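Side-chain contacts in uncharacterized GST-like proteinprotein (Pseudomonas syringae pv. tomato, PDB 3IC8), which is of unknown function but resembles glutathione S-transferases and may bind glutathione through its thioredoxin-like N-terminal domain: residues R287-D290 with G294-H297; R19-F24 with A67-R72; V55-A60 with A229-I234. All coordinates share one frame; numbering follows the deposited sequence.

Interaction 1. Residues R287-D290 with G294-H297; sequences RRED and GVVH
R288 and V296 form the central hydrogen-bonded pair of an antiparallel hairpin: R288 N gives a bond of 3.0 Å to V296 O, and V296 N one of 2.9 Å to R288 O. D290 and G294 make the second hydrogen-bonded pair, next to the turn. D290 N lies 2.7 Å from G294 O, and G294 N returns a bond to D290 O. The positive phi of G294 (83°) suits a residue without CB, since a CB would press on the preceding carbonyl O. CA-H...O contacts, such as R287 CA to V296 O at 3.4 Å, fill in at the non-hydrogen-bonded pairs.

Side chains pack on both faces. With CG anti to its backbone N (chi1 -177°), R287 bends so that its guanidinium lies over V295, whose CG1 sits 3.8 Å above the centre of the plane. R287 CG comes 3.8 Å from H297 CE1 at the edge of the imidazole. On the other face R288 CG and V296 CG1 run alongside each other, 3.9 Å apart.

The charged contact is local: R288 NH2 and D290 OD1, 3.1 Å apart, form a salt bridge whose hydrogen bond is weak, while R288 NH1 bonds A45 O of helix 41-47 and D290 OD2 takes the A293 N-H. The backbone therefore sets the register, the arginine chains cover the valines, and R288 uses its polar end to tie the hairpin to helix 41-47.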
ATOM      1  N   ARG A 287     -36.254 -21.997  20.849  1.00 25.63           N
ATOM      2  CA  ARG A 287     -35.603 -22.868  21.799  1.00 25.95           C
ATOM      3  C   ARG A 287     -35.723 -24.282  21.313  1.00 25.78           C
ATOM      4  O   ARG A 287     -36.761 -24.695  20.923  1.00 25.94           O
ATOM      5  CB  ARG A 287     -36.235 -22.721  23.174  1.00 26.13           C
ATOM      6  CG  ARG A 287     -35.585 -23.522  24.273  1.00 26.85           C
ATOM      7  CD  ARG A 287     -36.588 -23.944  25.319  1.00 29.05           C
ATOM      8  NE  ARG A 287     -36.017 -24.017  26.655  1.00 30.91           N
ATOM      9  CZ  ARG A 287     -35.892 -25.137  27.361  1.00 32.37           C
ATOM     10  NH1 ARG A 287     -36.292 -26.295  26.878  1.00 32.36           N
ATOM     11  NH2 ARG A 287     -35.359 -25.100  28.561  1.00 32.14           N
ATOM     12  N   ARG A 288     -34.627 -25.008  21.295  1.00 25.83           N
ATOM     13  CA  ARG A 288     -34.649 -26.409  20.957  1.00 25.76           C
ATOM     14  C   ARG A 288     -33.647 -27.137  21.808  1.00 26.09           C
ATOM     15  O   ARG A 288     -32.727 -26.549  22.285  1.00 26.16           O
ATOM     16  CB  ARG A 288     -34.346 -26.620  19.489  1.00 25.34           C
ATOM     17  CG  ARG A 288     -33.127 -25.935  19.018  1.00 25.52           C
ATOM     18  CD  ARG A 288     -32.840 -26.262  17.610  1.00 25.31           C
ATOM     19  NE  ARG A 288     -32.486 -27.646  17.436  1.00 25.51           N
ATOM     20  CZ  ARG A 288     -31.259 -28.114  17.544  1.00 24.39           C
ATOM     21  NH1 ARG A 288     -30.268 -27.309  17.806  1.00 21.73           N
ATOM     22  NH2 ARG A 288     -31.031 -29.387  17.359  1.00 24.55           N
ATOM     23  N   GLU A 289     -33.836 -28.427  21.999  1.00 26.63           N
ATOM     24  CA  GLU A 289     -32.929 -29.203  22.816  1.00 27.18           C
ATOM     25  C   GLU A 289     -32.273 -30.269  21.976  1.00 27.30           C
ATOM     26  O   GLU A 289     -32.939 -31.008  21.319  1.00 27.52           O
ATOM     27  CB  GLU A 289     -33.705 -29.822  23.968  1.00 27.34           C
ATOM     28  CG  GLU A 289     -32.888 -30.638  24.932  1.00 29.30           C
ATOM     29  CD  GLU A 289     -33.615 -30.913  26.231  1.00 32.22           C
ATOM     30  OE1 GLU A 289     -34.845 -30.759  26.272  1.00 33.91           O
ATOM     31  OE2 GLU A 289     -32.955 -31.279  27.214  1.00 32.86           O
ATOM     32  N   ASP A 290     -30.957 -30.314  21.964  1.00 27.27           N
ATOM     33  CA  ASP A 290     -30.270 -31.253  21.116  1.00 27.36           C
ATOM     34  C   ASP A 290     -29.594 -32.315  21.937  1.00 27.39           C
ATOM     35  O   ASP A 290     -29.172 -32.063  23.028  1.00 27.43           O
ATOM     36  CB  ASP A 290     -29.253 -30.554  20.224  1.00 27.48           C
ATOM     37  CG  ASP A 290     -28.617 -31.483  19.231  1.00 28.36           C
ATOM     38  OD1 ASP A 290     -29.232 -31.802  18.214  1.00 27.89           O
ATOM     39  OD2 ASP A 290     -27.495 -31.911  19.475  1.00 29.33           O
ATOM     40  N   GLY A 294     -27.502 -29.894  23.917  1.00 24.26           N
ATOM     41  CA  GLY A 294     -28.297 -29.417  25.012  1.00 23.57           C
ATOM     42  C   GLY A 294     -29.293 -28.397  24.588  1.00 23.50           C
ATOM     43  O   GLY A 294     -29.704 -28.379  23.462  1.00 23.29           O
ATOM     44  N   VAL A 295     -29.689 -27.557  25.515  1.00 23.43           N
ATOM     45  CA  VAL A 295     -30.661 -26.543  25.230  1.00 22.91           C
ATOM     46  C   VAL A 295     -30.006 -25.392  24.525  1.00 23.00           C
ATOM     47  O   VAL A 295     -28.973 -24.917  24.934  1.00 22.98           O
ATOM     48  CB  VAL A 295     -31.293 -26.030  26.481  1.00 22.99           C
ATOM     49  CG1 VAL A 295     -32.193 -24.912  26.155  1.00 22.31           C
ATOM     50  CG2 VAL A 295     -32.034 -27.105  27.154  1.00 22.42           C
ATOM     51  N   VAL A 296     -30.639 -24.949  23.457  1.00 22.31           N
ATOM     52  CA  VAL A 296     -30.080 -23.954  22.594  1.00 21.60           C
ATOM     53  C   VAL A 296     -31.126 -22.962  22.111  1.00 21.68           C
ATOM     54  O   VAL A 296     -32.265 -23.302  21.921  1.00 21.41           O
ATOM     55  CB  VAL A 296     -29.452 -24.653  21.431  1.00 21.83           C
ATOM     56  CG1 VAL A 296     -29.921 -24.101  20.178  1.00 21.84           C
ATOM     57  CG2 VAL A 296     -27.997 -24.628  21.537  1.00 20.99           C
ATOM     58  N   HIS A 297     -30.716 -21.727  21.913  1.00 21.15           N
ATOM     59  CA  HIS A 297     -31.583 -20.713  21.363  1.00 20.86           C
ATOM     60  C   HIS A 297     -31.083 -20.381  19.977  1.00 20.63           C
ATOM     61  O   HIS A 297     -29.925 -20.111  19.809  1.00 20.39           O
ATOM     62  CB  HIS A 297     -31.511 -19.447  22.187  1.00 20.55           C
ATOM     63  CG  HIS A 297     -32.421 -19.422  23.364  1.00 20.58           C
ATOM     64  ND1 HIS A 297     -33.086 -20.526  23.822  1.00 21.38           N
ATOM     65  CD2 HIS A 297     -32.766 -18.413  24.184  1.00 18.52           C
ATOM     66  CE1 HIS A 297     -33.806 -20.199  24.870  1.00 20.53           C
ATOM     67  NE2 HIS A 297     -33.632 -18.920  25.106  1.00 19.24           N
TER

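Interaction 2. Residues R19-F24 with A67-R72; sequences RLMLGF and ALMARR
M21 reaches across to M69 and A70 from a helix whose R19, turned away from 67-72, has its NH2 gripped by the E16 carboxylate and the S12 carbonyl. M21 and L22 make the face toward helix 66-76 apolar. M21 and M69 are both selenomethionines, and their methyl groups do nearly all the touching.

The M21 CE to M69 CE distance is 3.4 Å, a tight approach. The two chains cross rather than lie alongside: M69 CE also lies 3.9 Å from M21 CB and 4.0 Å from M21 SE, so it rests against the flank of the M21 chain. M21 CE goes on past it to the opposite helix, where it packs 3.5 Å from A70 CB and just as close to A70 N. M69 leaves with CG anti to its backbone N (chi1 -175°) and stays extended to SE, after which a bend at chi3 (114°) turns the methyl toward M21. L22 CG joins at 4.5 Å from M69 CE, a loose contact.

The short axes run 11.0 Å apart at 15°, nearly parallel, a spacing that these long side chains bridge. Beneath them, L6 of strand 4-8 touches L22 and M69, and L56 of strand 55-58 touches M69. I180 of helix 180-193, in the C-terminal domain, packs on M21 and A70, so the two helices lie between the thioredoxin-like sheet and the helical domain.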
ATOM      1  N   ARG A  19     -16.432 -12.692   7.143  1.00 22.70           N
ATOM      2  CA  ARG A  19     -15.078 -12.549   7.574  1.00 23.00           C
ATOM      3  C   ARG A  19     -14.629 -11.095   7.633  1.00 22.73           C
ATOM      4  O   ARG A  19     -13.932 -10.696   8.522  1.00 22.62           O
ATOM      5  CB  ARG A  19     -14.213 -13.331   6.605  1.00 22.87           C
ATOM      6  CG  ARG A  19     -13.498 -14.467   7.200  1.00 23.91           C
ATOM      7  CD  ARG A  19     -13.658 -15.783   6.487  1.00 24.09           C
ATOM      8  NE  ARG A  19     -13.630 -15.734   5.038  1.00 25.89           N
ATOM      9  CZ  ARG A  19     -14.051 -16.713   4.259  1.00 25.27           C
ATOM     10  NH1 ARG A  19     -14.521 -17.808   4.768  1.00 26.47           N
ATOM     11  NH2 ARG A  19     -14.018 -16.596   2.973  1.00 23.91           N
ATOM     12  N   LEU A  20     -15.011 -10.325   6.636  1.00 22.00           N
ATOM     13  CA  LEU A  20     -14.749  -8.908   6.598  1.00 21.37           C
ATOM     14  C   LEU A  20     -15.478  -8.217   7.702  1.00 21.20           C
ATOM     15  O   LEU A  20     -15.000  -7.281   8.249  1.00 22.20           O
ATOM     16  CB  LEU A  20     -15.064  -8.296   5.247  1.00 20.86           C
ATOM     17  CG  LEU A  20     -14.173  -8.765   4.122  1.00 21.13           C
ATOM     18  CD1 LEU A  20     -14.772  -8.541   2.799  1.00 19.19           C
ATOM     19  CD2 LEU A  20     -12.817  -8.211   4.181  1.00 19.42           C
HETATM   20  N   MSE A  21     -16.659  -8.697   8.010  1.00 21.03           N
HETATM   21  CA  MSE A  21     -17.457  -8.119   9.049  1.00 20.84           C
HETATM   22  C   MSE A  21     -16.736  -8.269  10.361  1.00 21.21           C
HETATM   23  O   MSE A  21     -16.706  -7.379  11.157  1.00 21.90           O
HETATM   24  CB  MSE A  21     -18.824  -8.772   9.105  1.00 20.00           C
HETATM   25  CG  MSE A  21     -19.839  -8.249   8.128  1.00 20.00           C
HETATM   26 SE   MSE A  21     -21.351  -9.361   7.814  1.00 20.00          SE
HETATM   27  CE  MSE A  21     -22.157  -9.345   9.473  1.00 20.00           C
ATOM     28  N   LEU A  22     -16.132  -9.413  10.563  1.00 21.16           N
ATOM     29  CA  LEU A  22     -15.318  -9.617  11.723  1.00 20.83           C
ATOM     30  C   LEU A  22     -14.114  -8.716  11.741  1.00 20.73           C
ATOM     31  O   LEU A  22     -13.718  -8.270  12.760  1.00 21.06           O
ATOM     32  CB  LEU A  22     -14.967 -11.080  11.898  1.00 20.83           C
ATOM     33  CG  LEU A  22     -16.176 -11.925  12.246  1.00 19.74           C
ATOM     34  CD1 LEU A  22     -15.907 -13.363  12.116  1.00 18.51           C
ATOM     35  CD2 LEU A  22     -16.660 -11.642  13.565  1.00 15.27           C
ATOM     36  N   GLY A  23     -13.531  -8.457  10.597  1.00 20.89           N
ATOM     37  CA  GLY A  23     -12.427  -7.540  10.508  1.00 21.27           C
ATOM     38  C   GLY A  23     -12.714  -6.100  10.845  1.00 22.04           C
ATOM     39  O   GLY A  23     -11.937  -5.459  11.486  1.00 21.86           O
ATOM     40  N   PHE A  24     -13.839  -5.604  10.378  1.00 22.02           N
ATOM     41  CA  PHE A  24     -14.265  -4.255  10.599  1.00 22.22           C
ATOM     42  C   PHE A  24     -14.489  -4.026  12.079  1.00 22.32           C
ATOM     43  O   PHE A  24     -14.127  -3.029  12.608  1.00 21.66           O
ATOM     44  CB  PHE A  24     -15.519  -4.038   9.760  1.00 22.50           C
ATOM     45  CG  PHE A  24     -16.184  -2.731   9.950  1.00 22.48           C
ATOM     46  CD1 PHE A  24     -15.660  -1.589   9.430  1.00 20.92           C
ATOM     47  CD2 PHE A  24     -17.354  -2.660  10.603  1.00 21.75           C
ATOM     48  CE1 PHE A  24     -16.272  -0.448   9.586  1.00 19.43           C
ATOM     49  CE2 PHE A  24     -17.961  -1.490  10.751  1.00 22.35           C
ATOM     50  CZ  PHE A  24     -17.424  -0.394  10.239  1.00 22.57           C
ATOM     51  N   ALA A  67     -27.227 -11.085   7.765  1.00 26.22           N
ATOM     52  CA  ALA A  67     -27.812  -9.814   8.058  1.00 25.65           C
ATOM     53  C   ALA A  67     -28.073  -9.649   9.543  1.00 25.14           C
ATOM     54  O   ALA A  67     -27.899  -8.605  10.086  1.00 24.89           O
ATOM     55  CB  ALA A  67     -29.053  -9.655   7.287  1.00 25.81           C
ATOM     56  N   LEU A  68     -28.534 -10.705  10.166  1.00 24.73           N
ATOM     57  CA  LEU A  68     -28.721 -10.781  11.589  1.00 24.56           C
ATOM     58  C   LEU A  68     -27.428 -10.735  12.357  1.00 24.65           C
ATOM     59  O   LEU A  68     -27.361 -10.204  13.420  1.00 24.78           O
ATOM     60  CB  LEU A  68     -29.495 -12.029  11.949  1.00 24.60           C
ATOM     61  CG  LEU A  68     -30.022 -12.076  13.359  1.00 24.01           C
ATOM     62  CD1 LEU A  68     -31.147 -11.151  13.500  1.00 23.82           C
ATOM     63  CD2 LEU A  68     -30.424 -13.428  13.717  1.00 24.81           C
HETATM   64  N   MSE A  69     -26.411 -11.342  11.791  1.00 24.28           N
HETATM   65  CA  MSE A  69     -25.126 -11.456  12.409  1.00 25.08           C
HETATM   66  C   MSE A  69     -24.552 -10.085  12.636  1.00 25.31           C
HETATM   67  O   MSE A  69     -23.921  -9.837  13.626  1.00 25.49           O
HETATM   68  CB  MSE A  69     -24.216 -12.272  11.518  1.00 20.00           C
HETATM   69  CG  MSE A  69     -22.879 -12.567  12.079  1.00 20.00           C
HETATM   70 SE   MSE A  69     -21.649 -13.405  10.854  1.00 20.00          SE
HETATM   71  CE  MSE A  69     -20.384 -12.038  10.682  1.00 20.00           C
ATOM     72  N   ALA A  70     -24.795  -9.191  11.703  1.00 25.20           N
ATOM     73  CA  ALA A  70     -24.320  -7.844  11.815  1.00 25.23           C
ATOM     74  C   ALA A  70     -24.909  -7.138  12.996  1.00 25.16           C
ATOM     75  O   ALA A  70     -24.228  -6.448  13.684  1.00 25.21           O
ATOM     76  CB  ALA A  70     -24.641  -7.093  10.585  1.00 25.15           C
ATOM     77  N   ARG A  71     -26.187  -7.301  13.217  1.00 24.80           N
ATOM     78  CA  ARG A  71     -26.809  -6.727  14.375  1.00 24.95           C
ATOM     79  C   ARG A  71     -26.363  -7.265  15.719  1.00 24.97           C
ATOM     80  O   ARG A  71     -26.301  -6.541  16.655  1.00 24.88           O
ATOM     81  CB  ARG A  71     -28.312  -6.736  14.221  1.00 25.08           C
ATOM     82  CG  ARG A  71     -28.713  -5.763  13.195  1.00 26.86           C
ATOM     83  CD  ARG A  71     -30.136  -5.790  12.847  1.00 28.30           C
ATOM     84  NE  ARG A  71     -30.354  -5.083  11.607  1.00 29.12           N
ATOM     85  CZ  ARG A  71     -30.516  -3.784  11.499  1.00 28.65           C
ATOM     86  NH1 ARG A  71     -30.499  -3.026  12.549  1.00 29.49           N
ATOM     87  NH2 ARG A  71     -30.710  -3.250  10.337  1.00 29.98           N
ATOM     88  N   ARG A  72     -26.102  -8.553  15.810  1.00 25.01           N
ATOM     89  CA  ARG A  72     -25.528  -9.153  16.983  1.00 25.41           C
ATOM     90  C   ARG A  72     -24.145  -8.643  17.234  1.00 25.19           C
ATOM     91  O   ARG A  72     -23.773  -8.440  18.342  1.00 25.57           O
ATOM     92  CB  ARG A  72     -25.537 -10.660  16.871  1.00 25.77           C
ATOM     93  CG  ARG A  72     -25.000 -11.364  18.051  1.00 27.19           C
ATOM     94  CD  ARG A  72     -25.592 -10.822  19.312  1.00 29.00           C
ATOM     95  NE  ARG A  72     -25.068 -11.440  20.515  1.00 27.84           N
ATOM     96  CZ  ARG A  72     -24.091 -10.943  21.247  1.00 30.02           C
ATOM     97  NH1 ARG A  72     -23.507  -9.829  20.913  1.00 30.81           N
ATOM     98  NH2 ARG A  72     -23.694 -11.564  22.321  1.00 29.87           N
TER

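Interaction 3. Residues V55-A60 with A229-I234; sequences VLQIGA and AAAIEI
Q57 reaches from strand 55-58 to A231 and bridges the strand and helix 228-237. Its CB points toward the helix, CG stands anti to the backbone N (chi1 171°), and the chain continues extended, passing I5 of strand 4-8 and L46 of helix 41-47. CD comes 3.9 Å from A231 O. At the tip the amide divides its work. OE1 rests 3.6 Å from A231 CB and accepts a hydrogen bond from H7 NE2. NE2 gives two: one of 3.1 Å to A231 O, with an N-H...O angle of 163°, and one of 3.0 Å to G59 O, nearly straight.

The two acceptors lie close to the amide plane, as suits the two N-H groups of a planar amide. They are met differently: NE2 lies in the carbonyl plane of G59 but stands above that of A231. With three bonds on two atoms the rotation of this buried amide is fixed, and its oxygen and nitrogen are told apart by their partners.

Beside the amide, I234 adds an apolar contact, its CG2 lying 4.1 Å from G59 CA. G59 and A60 have the backbone angles of the two central residues of a type II' turn, which leads strand 55-58 directly into strand 61-63. This tight hairpin is that of the thioredoxin-like domain of glutathione S-transferases. Here a glutamine joins it to helix 228-237, a helix late in the chain that packs back on the sheet, where A231 touches H7.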
ATOM      1  N   VAL A  55     -22.395 -19.005   9.946  1.00 20.33           N
ATOM      2  CA  VAL A  55     -23.257 -18.981  11.096  1.00 20.07           C
ATOM      3  C   VAL A  55     -22.497 -18.527  12.318  1.00 20.09           C
ATOM      4  O   VAL A  55     -21.372 -18.868  12.504  1.00 19.57           O
ATOM      5  CB  VAL A  55     -23.880 -20.340  11.309  1.00 20.15           C
ATOM      6  CG1 VAL A  55     -24.307 -20.524  12.700  1.00 20.81           C
ATOM      7  CG2 VAL A  55     -25.032 -20.502  10.419  1.00 20.39           C
ATOM      8  N   LEU A  56     -23.136 -17.732  13.147  1.00 20.76           N
ATOM      9  CA  LEU A  56     -22.490 -17.182  14.320  1.00 21.71           C
ATOM     10  C   LEU A  56     -22.920 -17.827  15.635  1.00 21.91           C
ATOM     11  O   LEU A  56     -24.068 -17.859  15.969  1.00 21.19           O
ATOM     12  CB  LEU A  56     -22.748 -15.698  14.376  1.00 21.74           C
ATOM     13  CG  LEU A  56     -21.797 -14.740  15.063  1.00 22.81           C
ATOM     14  CD1 LEU A  56     -22.533 -13.813  15.923  1.00 20.10           C
ATOM     15  CD2 LEU A  56     -20.749 -15.417  15.824  1.00 22.06           C
ATOM     16  N   GLN A  57     -21.960 -18.351  16.374  1.00 22.43           N
ATOM     17  CA  GLN A  57     -22.250 -18.933  17.658  1.00 22.79           C
ATOM     18  C   GLN A  57     -21.624 -18.159  18.784  1.00 23.49           C
ATOM     19  O   GLN A  57     -20.453 -17.896  18.774  1.00 24.03           O
ATOM     20  CB  GLN A  57     -21.766 -20.372  17.721  1.00 22.37           C
ATOM     21  CG  GLN A  57     -21.829 -20.974  19.076  1.00 21.01           C
ATOM     22  CD  GLN A  57     -21.282 -22.371  19.138  1.00 23.73           C
ATOM     23  OE1 GLN A  57     -20.598 -22.811  18.258  1.00 22.77           O
ATOM     24  NE2 GLN A  57     -21.599 -23.069  20.184  1.00 22.41           N
ATOM     25  N   ILE A  58     -22.441 -17.807  19.756  1.00 23.78           N
ATOM     26  CA  ILE A  58     -21.982 -17.351  21.035  1.00 23.83           C
ATOM     27  C   ILE A  58     -22.646 -18.170  22.120  1.00 24.07           C
ATOM     28  O   ILE A  58     -23.800 -18.002  22.402  1.00 24.65           O
ATOM     29  CB  ILE A  58     -22.325 -15.906  21.192  1.00 23.62           C
ATOM     30  CG1 ILE A  58     -21.651 -15.129  20.092  1.00 23.10           C
ATOM     31  CG2 ILE A  58     -21.850 -15.407  22.470  1.00 23.96           C
ATOM     32  CD1 ILE A  58     -22.233 -13.856  19.839  1.00 20.36           C
ATOM     33  N   GLY A  59     -21.895 -19.076  22.719  1.00 24.06           N
ATOM     34  CA  GLY A  59     -22.440 -19.990  23.690  1.00 23.48           C
ATOM     35  C   GLY A  59     -23.499 -20.915  23.162  1.00 23.18           C
ATOM     36  O   GLY A  59     -23.283 -21.675  22.275  1.00 22.57           O
ATOM     37  N   ALA A  60     -24.666 -20.816  23.750  1.00 23.20           N
ATOM     38  CA  ALA A  60     -25.812 -21.581  23.349  1.00 23.66           C
ATOM     39  C   ALA A  60     -26.762 -20.732  22.536  1.00 23.62           C
ATOM     40  O   ALA A  60     -27.900 -21.055  22.420  1.00 23.87           O
ATOM     41  CB  ALA A  60     -26.498 -22.167  24.536  1.00 23.23           C
ATOM     42  N   ALA A 229     -16.558 -30.205  17.347  1.00 24.08           N
ATOM     43  CA  ALA A 229     -16.918 -30.862  18.570  1.00 24.28           C
ATOM     44  C   ALA A 229     -16.763 -29.967  19.775  1.00 24.57           C
ATOM     45  O   ALA A 229     -17.560 -29.995  20.670  1.00 24.87           O
ATOM     46  CB  ALA A 229     -16.120 -32.102  18.728  1.00 23.77           C
ATOM     47  N   ALA A 230     -15.712 -29.182  19.793  1.00 24.75           N
ATOM     48  CA  ALA A 230     -15.474 -28.277  20.890  1.00 25.13           C
ATOM     49  C   ALA A 230     -16.573 -27.254  20.959  1.00 25.17           C
ATOM     50  O   ALA A 230     -16.957 -26.812  21.996  1.00 25.96           O
ATOM     51  CB  ALA A 230     -14.161 -27.638  20.754  1.00 24.56           C
ATOM     52  N   ALA A 231     -17.050 -26.864  19.808  1.00 25.72           N
ATOM     53  CA  ALA A 231     -18.123 -25.923  19.691  1.00 25.42           C
ATOM     54  C   ALA A 231     -19.422 -26.448  20.241  1.00 25.58           C
ATOM     55  O   ALA A 231     -20.156 -25.738  20.852  1.00 25.72           O
ATOM     56  CB  ALA A 231     -18.269 -25.522  18.287  1.00 25.19           C
ATOM     57  N   ILE A 232     -19.716 -27.702  20.007  1.00 25.54           N
ATOM     58  CA  ILE A 232     -20.881 -28.268  20.611  1.00 25.82           C
ATOM     59  C   ILE A 232     -20.762 -28.257  22.125  1.00 26.63           C
ATOM     60  O   ILE A 232     -21.688 -27.932  22.814  1.00 26.55           O
ATOM     61  CB  ILE A 232     -21.092 -29.673  20.144  1.00 25.71           C
ATOM     62  CG1 ILE A 232     -21.529 -29.654  18.704  1.00 26.32           C
ATOM     63  CG2 ILE A 232     -22.143 -30.313  20.928  1.00 24.61           C
ATOM     64  CD1 ILE A 232     -21.546 -30.945  18.073  1.00 25.42           C
ATOM     65  N   GLU A 233     -19.603 -28.583  22.650  1.00 26.89           N
ATOM     66  CA  GLU A 233     -19.444 -28.604  24.081  1.00 28.20           C
ATOM     67  C   GLU A 233     -19.649 -27.247  24.675  1.00 28.48           C
ATOM     68  O   GLU A 233     -20.204 -27.115  25.734  1.00 28.58           O
ATOM     69  CB  GLU A 233     -18.089 -29.137  24.497  1.00 28.55           C
ATOM     70  CG  GLU A 233     -17.853 -30.569  24.152  1.00 30.75           C
ATOM     71  CD  GLU A 233     -18.825 -31.526  24.784  1.00 33.74           C
ATOM     72  OE1 GLU A 233     -18.921 -31.562  26.013  1.00 36.56           O
ATOM     73  OE2 GLU A 233     -19.470 -32.273  24.050  1.00 33.66           O
ATOM     74  N   ILE A 234     -19.193 -26.230  23.982  1.00 28.65           N
ATOM     75  CA  ILE A 234     -19.303 -24.904  24.498  1.00 28.47           C
ATOM     76  C   ILE A 234     -20.746 -24.560  24.648  1.00 28.87           C
ATOM     77  O   ILE A 234     -21.124 -23.929  25.590  1.00 29.38           O
ATOM     78  CB  ILE A 234     -18.615 -23.895  23.611  1.00 28.84           C
ATOM     79  CG1 ILE A 234     -17.145 -23.833  23.958  1.00 27.05           C
ATOM     80  CG2 ILE A 234     -19.242 -22.541  23.766  1.00 26.19           C
ATOM     81  CD1 ILE A 234     -16.307 -23.432  22.846  1.00 25.46           C
TER

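The segments follow one another as 19-24, 55-60, 67-72, 229-234, 287-290 and 294-297, so interactions 2 and 3 interleave while interaction 1 comes last. Strand 55-58 links interactions 2 and 3: L56 packs on M69 and R72 on one face of the sheet, and Q57 meets helix 228-237 on the other. Their centres are about 17 Å apart. Interactions 1 and 3 lie closer, about 12 Å between centres, and touch where H297 N probably bonds A60 O. There strand 296-300 pairs with strand 61-63, so hairpin 284-300 extends the thioredoxin-like sheet. Interactions 1 and 2 do not touch (nearest atoms about 9 Å apart); interaction 2 packs on the sheet whose far part carries interaction 1.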